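Local coordinates for DNA translocase coupling protein (Clostridium perfringens, PDB 6O1W) that probably uses ATP to move plasmid DNA during conjugation, as a translocase coupling protein of the FtsK/SpoIIIE family, here present as one piece of the longer membrane protein, at residues 190-193 and 194-197; 253-256 and 257-261; 260-263 and 264-268. All blocks are in the same frame, centred on the assembly; numbering follows the deposited sequence.

The three contacts lie on two helices of the FtsK/SpoIIIE ATPase region. Contact 1 covers two turns of helix 185-209, while contacts 2 and 3 run in series along helix 247-266 and share T260 and S261. The centres of contacts 1 and 2 are about 10 Å apart, those of 1 and 3 about 12 Å. The helices pack side against side: K193 and V196 meet Y259, and F192 reaches across to T260 and L263, with L195 CB 3.7 Å from L263 CD1. A glucose molecule rests on Y194 of contact 1; the side chains of Y259 and L263 are each about 11 Å from it. All three contacts lie away from the predicted ATP-binding loop.

Contact 1: 190-193 and 194-197; sequences KLFK and YLVD. With BGC (beta-D-glucopyranose), chain E.
L195 CD1 lies against L191 CG, 3.8 Å away, and is shared with F192, whose ring it approaches at CD1, at 4.0 Å. Branched leucines suit this side of helix 185-209 because it rests on the sheet, L191 against Y161 and V163, L195 against I229 and V231. F192 instead turns toward helix 247-266, where a broad flat ring can fill the seam between two helices.

On the outer side, K193 and D197 form a salt bridge one turn apart, K193 NZ lying 3.1 Å from D197 OD1. The ammonium comes to the syn lone pair of that oxygen, the side facing OD2. K193 leaves the backbone with CG anti to N (chi1 174°), then bends at chi2 (61°) and again at chi4, bringing NZ to OD1 near the plane of the carboxylate.

Y194 faces a third way. Its ring offers one face to beta-D-glucopyranose, with sugar C4 3.7 Å above the plane and displaced toward the rim; the closest pair is Y194 CE1 and glucose O3, also at 3.7 Å. Y161 OH and Q180 OE1 hold the same sugar by hydrogen bonds.

Backbone bonds such as L195 N to L191 O (3.0 Å) keep these groups one turn apart. The chemistry implies an amphipathic helix: hydrocarbon toward the sheet and the neighbouring helix, opposite charges paired at the surface, and an aromatic face on which the sugar's carbon skeleton can lie while its hydroxyls find polar partners.

Contact 2: 253-256 and 257-261; sequences LVRI and EGYTS
E257 N donates to L253 O at 2.8 Å, the first of a run of i to i+4 bonds that make this stretch a regular alpha-helix, the middle of helix 247-266 in the P-loop ATPase fold. The E257 side chain reaches outward almost fully extended, its CB resting near L253 O and its carboxylate OE1 making a salt bridge with K242; its length carries the carboxylate far enough from the backbone to meet that lysine.

G258, having no side chain, adds no bulk at this partly exposed point of the helix. Its N bonds to V254 O at 3.0 Å.

Y259 comes next. With CG anti to its own carbonyl carbon (chi1 -56°), the ring folds back along the preceding turn and lays one face over R255 O, which lies 3.4 Å above the ring plane, offset toward the rim. R255 runs beside the ring in the same direction: its CG comes within 3.8 Å of Y259 OH, while the guanidinium plane stands 63° from that of the ring. R255 thus touches the ring through CG, and its guanidinium goes on past it to a salt bridge with E189 on helix 185-209, the helix that Y259 also touches through K193 and V196.

T260 follows on the buried side, where a hydroxyl needs a nearby acceptor. Its OG1 donates to I256 O at 3.0 Å from above the carbonyl plane, and its N uses the same oxygen at 2.9 Å.

S261 repeats the device on E257 O: OG, at 3.0 Å, and S261 N approach that oxygen from opposite faces of its carbonyl plane.

Contact 3: 260-263 and 264-268; sequences TSTL and ARLSR
L263 O is gripped twice by S267, by OG at 2.7 Å and by the backbone N at 2.9 Å. The hydroxyl comes from above the carbonyl plane, 43° out of it, whereas the N lies nearly along the C=O direction with a bent N-H...O angle of 131°. S267 OG sits between its own N and carbonyl carbon (chi1 64°), a rotation that turns it back to the preceding turn. I272 O is its second hydrogen-bonding partner, though the one hydroxyl hydrogen can serve only one oxygen at a time. Serine suits this buried spot because its short arm lets the hydroxyl add a second bond to L263 O.

S267 is the first residue to leave helical backbone angles, so these bonds mark the C-terminal end of helix 247-266. The L263 side chain packs on L195 of helix 185-209 and on I272, joining this end to strand 272-278. R268 folds back over it: its NH2 donates to A264 O at 2.8 Å, near the guanidinium plane, and also reaches N293 O. Its positive charge probably complements the negative end of the helix dipole.

A264 N bonds to T260 O at 2.8 Å. Its buried methyl group packs against L274 and N293, a close approach that suits a small residue.

T262 and L266 run side by side, CG2 of T262 3.9 Å from CD1 of L266, which also touches N199 of helix 185-209. T262 OG1 bonds to G258 O and accepts a weak hydrogen bond from a water, which in turn accepts from R265 NH2 at 3.2 Å. L266 CG lies 3.8 Å from the R265 guanidinium plane, against one face and offset toward the rim.

Contact 1: 190-193 and 194-197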
loop_
_atom_site.group_PDB
_atom_site.type_symbol
_atom_site.label_atom_id
_atom_site.label_comp_id
_atom_site.label_asym_id
_atom_site.label_seq_id
_atom_site.Cartn_x
_atom_site.Cartn_y
_atom_site.Cartn_z
ATOM N N LYS A 190 -8.870 -20.012 -17.134
ATOM C CA LYS A 190 -9.062 -19.495 -18.494
ATOM C C LYS A 190 -8.513 -18.059 -18.612
ATOM O O LYS A 190 -7.922 -17.716 -19.618
ATOM C CB LYS A 190 -10.556 -19.510 -18.909
ATOM C CG LYS A 190 -11.159 -20.914 -19.027
ATOM C CD LYS A 190 -12.613 -20.843 -19.496
ATOM C CE LYS A 190 -13.448 -22.029 -19.055
ATOM N NZ LYS A 190 -13.056 -23.292 -19.731
ATOM N N LEU A 191 -8.731 -17.220 -17.602
ATOM C CA LEU A 191 -8.267 -15.829 -17.635
ATOM C C LEU A 191 -6.761 -15.735 -17.643
ATOM O O LEU A 191 -6.216 -15.039 -18.488
ATOM C CB LEU A 191 -8.817 -14.999 -16.454
ATOM C CG LEU A 191 -8.175 -13.585 -16.279
ATOM C CD1 LEU A 191 -8.506 -12.689 -17.470
ATOM C CD2 LEU A 191 -8.578 -12.933 -14.923
ATOM N N PHE A 192 -6.097 -16.419 -16.713
ATOM C CA PHE A 192 -4.639 -16.327 -16.579
ATOM C C PHE A 192 -3.872 -16.991 -17.732
ATOM O O PHE A 192 -2.778 -16.535 -18.060
ATOM C CB PHE A 192 -4.162 -16.820 -15.203
ATOM C CG PHE A 192 -4.415 -15.750 -14.169
ATOM C CD1 PHE A 192 -3.619 -14.603 -14.118
ATOM C CD2 PHE A 192 -5.469 -15.864 -13.269
ATOM C CE1 PHE A 192 -3.853 -13.610 -13.164
ATOM C CE2 PHE A 192 -5.724 -14.849 -12.326
ATOM C CZ PHE A 192 -4.926 -13.722 -12.290
ATOM N N LYS A 193 -4.445 -18.034 -18.337
ATOM C CA LYS A 193 -3.859 -18.667 -19.521
ATOM C C LYS A 193 -3.994 -17.674 -20.714
ATOM O O LYS A 193 -3.051 -17.486 -21.457
ATOM C CB LYS A 193 -4.539 -20.022 -19.808
ATOM C CG LYS A 193 -4.096 -20.700 -21.107
ATOM C CD LYS A 193 -2.617 -21.009 -21.102
ATOM C CE LYS A 193 -2.280 -21.996 -22.189
ATOM N NZ LYS A 193 -1.036 -21.623 -22.915
ATOM N N TYR A 194 -5.120 -16.973 -20.820
ATOM C CA TYR A 194 -5.302 -15.943 -21.835
ATOM C C TYR A 194 -4.273 -14.788 -21.668
ATOM O O TYR A 194 -3.685 -14.348 -22.662
ATOM C CB TYR A 194 -6.735 -15.378 -21.778
ATOM C CG TYR A 194 -6.855 -14.062 -22.521
ATOM C CD1 TYR A 194 -6.817 -14.018 -23.917
ATOM C CD2 TYR A 194 -6.938 -12.858 -21.833
ATOM C CE1 TYR A 194 -6.886 -12.803 -24.604
ATOM C CE2 TYR A 194 -7.021 -11.640 -22.508
ATOM C CZ TYR A 194 -6.960 -11.615 -23.890
ATOM O OH TYR A 194 -6.983 -10.412 -24.550
ATOM N N LEU A 195 -4.120 -14.252 -20.431
ATOM C CA LEU A 195 -3.224 -13.132 -20.123
ATOM C C LEU A 195 -1.767 -13.476 -20.375
ATOM O O LEU A 195 -1.030 -12.639 -20.883
ATOM C CB LEU A 195 -3.413 -12.666 -18.675
ATOM C CG LEU A 195 -4.735 -12.017 -18.278
ATOM C CD1 LEU A 195 -4.822 -11.898 -16.752
ATOM C CD2 LEU A 195 -4.912 -10.641 -18.949
ATOM N N VAL A 196 -1.359 -14.712 -20.053
ATOM C CA VAL A 196 0.003 -15.209 -20.308
ATOM C C VAL A 196 0.274 -15.312 -21.835
ATOM O O VAL A 196 1.362 -14.961 -22.290
ATOM C CB VAL A 196 0.249 -16.521 -19.513
ATOM C CG1 VAL A 196 1.123 -17.518 -20.260
ATOM C CG2 VAL A 196 0.846 -16.200 -18.169
ATOM N N ASP A 197 -0.720 -15.775 -22.604
ATOM C CA ASP A 197 -0.638 -15.839 -24.078
ATOM C C ASP A 197 -0.653 -14.411 -24.659
ATOM O O ASP A 197 0.088 -14.151 -25.598
ATOM C CB ASP A 197 -1.828 -16.632 -24.653
ATOM C CG ASP A 197 -1.813 -18.119 -24.331
ATOM O OD1 ASP A 197 -0.809 -18.596 -23.736
ATOM O OD2 ASP A 197 -2.811 -18.802 -24.641
HETATM C C2 BGC E . -11.059 -12.182 -24.023
HETATM C C3 BGC E . -11.069 -13.630 -24.496
HETATM C C4 BGC E . -10.544 -14.541 -23.393
HETATM C C5 BGC E . -11.340 -14.324 -22.108
HETATM C C6 BGC E . -10.785 -15.094 -20.934
HETATM C C1 BGC E . -11.869 -12.065 -22.735
HETATM O O1 BGC E . -11.869 -10.751 -22.288
HETATM O O2 BGC E . -11.596 -11.331 -25.029
HETATM O O3 BGC E . -10.290 -13.765 -25.677
HETATM O O4 BGC E . -10.640 -15.908 -23.777
HETATM O O5 BGC E . -11.314 -12.932 -21.745
HETATM O O6 BGC E . -11.522 -14.817 -19.752
#

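Contact 2: 253-256 and 257-261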
loop_
_atom_site.group_PDB
_atom_site.type_symbol
_atom_site.label_atom_id
_atom_site.label_comp_id
_atom_site.label_asym_id
_atom_site.label_seq_id
_atom_site.Cartn_x
_atom_site.Cartn_y
_atom_site.Cartn_z
ATOM N N LEU A 253 -4.727 -24.598 -9.160
ATOM C CA LEU A 253 -4.105 -23.438 -8.477
ATOM C C LEU A 253 -2.597 -23.338 -8.769
ATOM O O LEU A 253 -2.081 -22.240 -8.913
ATOM C CB LEU A 253 -4.364 -23.449 -6.955
ATOM C CG LEU A 253 -5.822 -23.195 -6.495
ATOM C CD1 LEU A 253 -5.927 -23.190 -4.982
ATOM C CD2 LEU A 253 -6.377 -21.900 -7.050
ATOM N N VAL A 254 -1.906 -24.494 -8.851
ATOM C CA VAL A 254 -0.481 -24.589 -9.200
ATOM C C VAL A 254 -0.305 -24.035 -10.619
ATOM O O VAL A 254 0.592 -23.236 -10.839
ATOM C CB VAL A 254 0.081 -26.038 -9.043
ATOM C CG1 VAL A 254 1.469 -26.190 -9.680
ATOM C CG2 VAL A 254 0.120 -26.452 -7.575
ATOM N N ARG A 255 -1.181 -24.425 -11.554
ATOM C CA ARG A 255 -1.151 -23.977 -12.951
ATOM C C ARG A 255 -1.362 -22.463 -13.008
ATOM O O ARG A 255 -0.568 -21.779 -13.633
ATOM C CB ARG A 255 -2.222 -24.725 -13.753
ATOM C CG ARG A 255 -1.815 -25.127 -15.166
ATOM C CD ARG A 255 -2.430 -26.463 -15.579
ATOM N NE ARG A 255 -3.890 -26.477 -15.463
ATOM C CZ ARG A 255 -4.598 -27.451 -14.896
ATOM N NH1 ARG A 255 -3.994 -28.526 -14.411
ATOM N NH2 ARG A 255 -5.918 -27.358 -14.815
ATOM N N ILE A 256 -2.362 -21.934 -12.265
ATOM C CA ILE A 256 -2.647 -20.495 -12.153
ATOM C C ILE A 256 -1.450 -19.723 -11.565
ATOM O O ILE A 256 -1.164 -18.609 -12.034
ATOM C CB ILE A 256 -3.942 -20.232 -11.349
ATOM C CG1 ILE A 256 -5.166 -20.730 -12.132
ATOM C CG2 ILE A 256 -4.076 -18.722 -10.978
ATOM C CD1 ILE A 256 -6.476 -20.915 -11.276
ATOM N N GLU A 257 -0.794 -20.284 -10.504
ATOM C CA GLU A 257 0.381 -19.658 -9.869
ATOM C C GLU A 257 1.534 -19.549 -10.899
ATOM O O GLU A 257 2.229 -18.524 -10.937
ATOM C CB GLU A 257 0.815 -20.442 -8.621
ATOM C CG GLU A 257 2.182 -20.054 -8.071
ATOM C CD GLU A 257 2.676 -20.826 -6.861
ATOM O OE1 GLU A 257 2.287 -22.006 -6.691
ATOM O OE2 GLU A 257 3.476 -20.249 -6.090
ATOM N N GLY A 258 1.689 -20.591 -11.732
ATOM C CA GLY A 258 2.674 -20.632 -12.802
ATOM C C GLY A 258 2.398 -19.521 -13.802
ATOM O O GLY A 258 3.339 -18.846 -14.257
ATOM N N TYR A 259 1.092 -19.264 -14.091
ATOM C CA TYR A 259 0.707 -18.190 -15.006
ATOM C C TYR A 259 0.919 -16.798 -14.397
ATOM O O TYR A 259 1.397 -15.906 -15.092
ATOM C CB TYR A 259 -0.731 -18.333 -15.518
ATOM C CG TYR A 259 -1.089 -19.632 -16.211
ATOM C CD1 TYR A 259 -0.178 -20.276 -17.049
ATOM C CD2 TYR A 259 -2.379 -20.147 -16.137
ATOM C CE1 TYR A 259 -0.531 -21.430 -17.749
ATOM C CE2 TYR A 259 -2.736 -21.303 -16.819
ATOM C CZ TYR A 259 -1.810 -21.946 -17.620
ATOM O OH TYR A 259 -2.182 -23.086 -18.291
ATOM N N THR A 260 0.576 -16.619 -13.110
ATOM C CA THR A 260 0.719 -15.351 -12.375
ATOM C C THR A 260 2.181 -14.947 -12.263
ATOM O O THR A 260 2.500 -13.782 -12.515
ATOM C CB THR A 260 0.010 -15.417 -11.010
ATOM O OG1 THR A 260 -1.366 -15.699 -11.243
ATOM C CG2 THR A 260 0.082 -14.098 -10.247
ATOM N N SER A 261 3.061 -15.917 -11.931
ATOM C CA SER A 261 4.506 -15.750 -11.790
ATOM C C SER A 261 5.130 -15.298 -13.082
ATOM O O SER A 261 5.888 -14.335 -13.067
ATOM C CB SER A 261 5.164 -17.059 -11.342
ATOM O OG SER A 261 4.776 -17.345 -10.010
#

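Contact 3: 260-263 and 264-268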
loop_
_atom_site.group_PDB
_atom_site.type_symbol
_atom_site.label_atom_id
_atom_site.label_comp_id
_atom_site.label_asym_id
_atom_site.label_seq_id
_atom_site.Cartn_x
_atom_site.Cartn_y
_atom_site.Cartn_z
ATOM N N THR A 260 0.576 -16.619 -13.110
ATOM C CA THR A 260 0.719 -15.351 -12.375
ATOM C C THR A 260 2.181 -14.947 -12.263
ATOM O O THR A 260 2.500 -13.782 -12.515
ATOM C CB THR A 260 0.010 -15.417 -11.010
ATOM O OG1 THR A 260 -1.366 -15.699 -11.243
ATOM C CG2 THR A 260 0.082 -14.098 -10.247
ATOM N N SER A 261 3.061 -15.917 -11.931
ATOM C CA SER A 261 4.506 -15.750 -11.790
ATOM C C SER A 261 5.130 -15.298 -13.082
ATOM O O SER A 261 5.888 -14.335 -13.067
ATOM C CB SER A 261 5.164 -17.059 -11.342
ATOM O OG SER A 261 4.776 -17.345 -10.010
ATOM N N THR A 262 4.802 -15.983 -14.201
ATOM C CA THR A 262 5.274 -15.671 -15.564
ATOM C C THR A 262 4.800 -14.262 -15.942
ATOM O O THR A 262 5.581 -13.467 -16.485
ATOM C CB THR A 262 4.764 -16.737 -16.552
ATOM O OG1 THR A 262 5.272 -17.996 -16.139
ATOM C CG2 THR A 262 5.169 -16.463 -18.011
ATOM N N LEU A 263 3.527 -13.950 -15.638
ATOM C CA LEU A 263 2.980 -12.627 -15.932
ATOM C C LEU A 263 3.743 -11.556 -15.181
ATOM O O LEU A 263 4.219 -10.620 -15.806
ATOM C CB LEU A 263 1.512 -12.542 -15.528
ATOM C CG LEU A 263 0.447 -12.534 -16.591
ATOM C CD1 LEU A 263 -0.898 -12.203 -15.943
ATOM C CD2 LEU A 263 0.769 -11.552 -17.726
ATOM N N ALA A 264 3.909 -11.714 -13.855
ATOM C CA ALA A 264 4.596 -10.738 -13.016
ATOM C C ALA A 264 6.056 -10.468 -13.467
ATOM O O ALA A 264 6.495 -9.317 -13.550
ATOM C CB ALA A 264 4.554 -11.186 -11.563
ATOM N N ARG A 265 6.769 -11.520 -13.790
ATOM C CA ARG A 265 8.169 -11.460 -14.180
ATOM C C ARG A 265 8.367 -10.862 -15.577
ATOM O O ARG A 265 9.282 -10.064 -15.755
ATOM C CB ARG A 265 8.785 -12.891 -14.062
ATOM C CG ARG A 265 10.212 -13.075 -14.589
ATOM C CD ARG A 265 10.709 -14.501 -14.366
ATOM N NE ARG A 265 9.849 -15.505 -15.018
ATOM C CZ ARG A 265 10.014 -15.953 -16.259
ATOM N NH1 ARG A 265 11.035 -15.529 -16.996
ATOM N NH2 ARG A 265 9.174 -16.843 -16.766
ATOM N N LEU A 266 7.504 -11.213 -16.545
ATOM C CA LEU A 266 7.681 -10.813 -17.946
ATOM C C LEU A 266 6.827 -9.668 -18.496
ATOM O O LEU A 266 7.055 -9.303 -19.661
ATOM C CB LEU A 266 7.470 -12.033 -18.863
ATOM C CG LEU A 266 8.408 -13.250 -18.694
ATOM C CD1 LEU A 266 8.029 -14.358 -19.702
ATOM C CD2 LEU A 266 9.869 -12.855 -18.926
ATOM N N SER A 267 5.856 -9.119 -17.737
ATOM C CA SER A 267 4.947 -8.100 -18.313
ATOM C C SER A 267 5.321 -6.609 -18.081
ATOM O O SER A 267 4.462 -5.710 -18.256
ATOM C CB SER A 267 3.515 -8.337 -17.852
ATOM O OG SER A 267 3.505 -8.147 -16.449
ATOM N N ARG A 268 6.589 -6.350 -17.790
ATOM C CA ARG A 268 7.163 -5.023 -17.554
ATOM C C ARG A 268 6.855 -4.015 -18.676
ATOM O O ARG A 268 6.370 -2.932 -18.397
ATOM C CB ARG A 268 8.696 -5.141 -17.421
ATOM C CG ARG A 268 9.205 -6.476 -16.885
ATOM C CD ARG A 268 9.765 -6.263 -15.500
ATOM N NE ARG A 268 8.954 -6.955 -14.507
ATOM C CZ ARG A 268 8.692 -6.499 -13.287
ATOM N NH1 ARG A 268 9.159 -5.319 -12.893
ATOM N NH2 ARG A 268 7.960 -7.213 -12.456
HETATM O O HOH W 1 7.936 -17.909 -14.028
#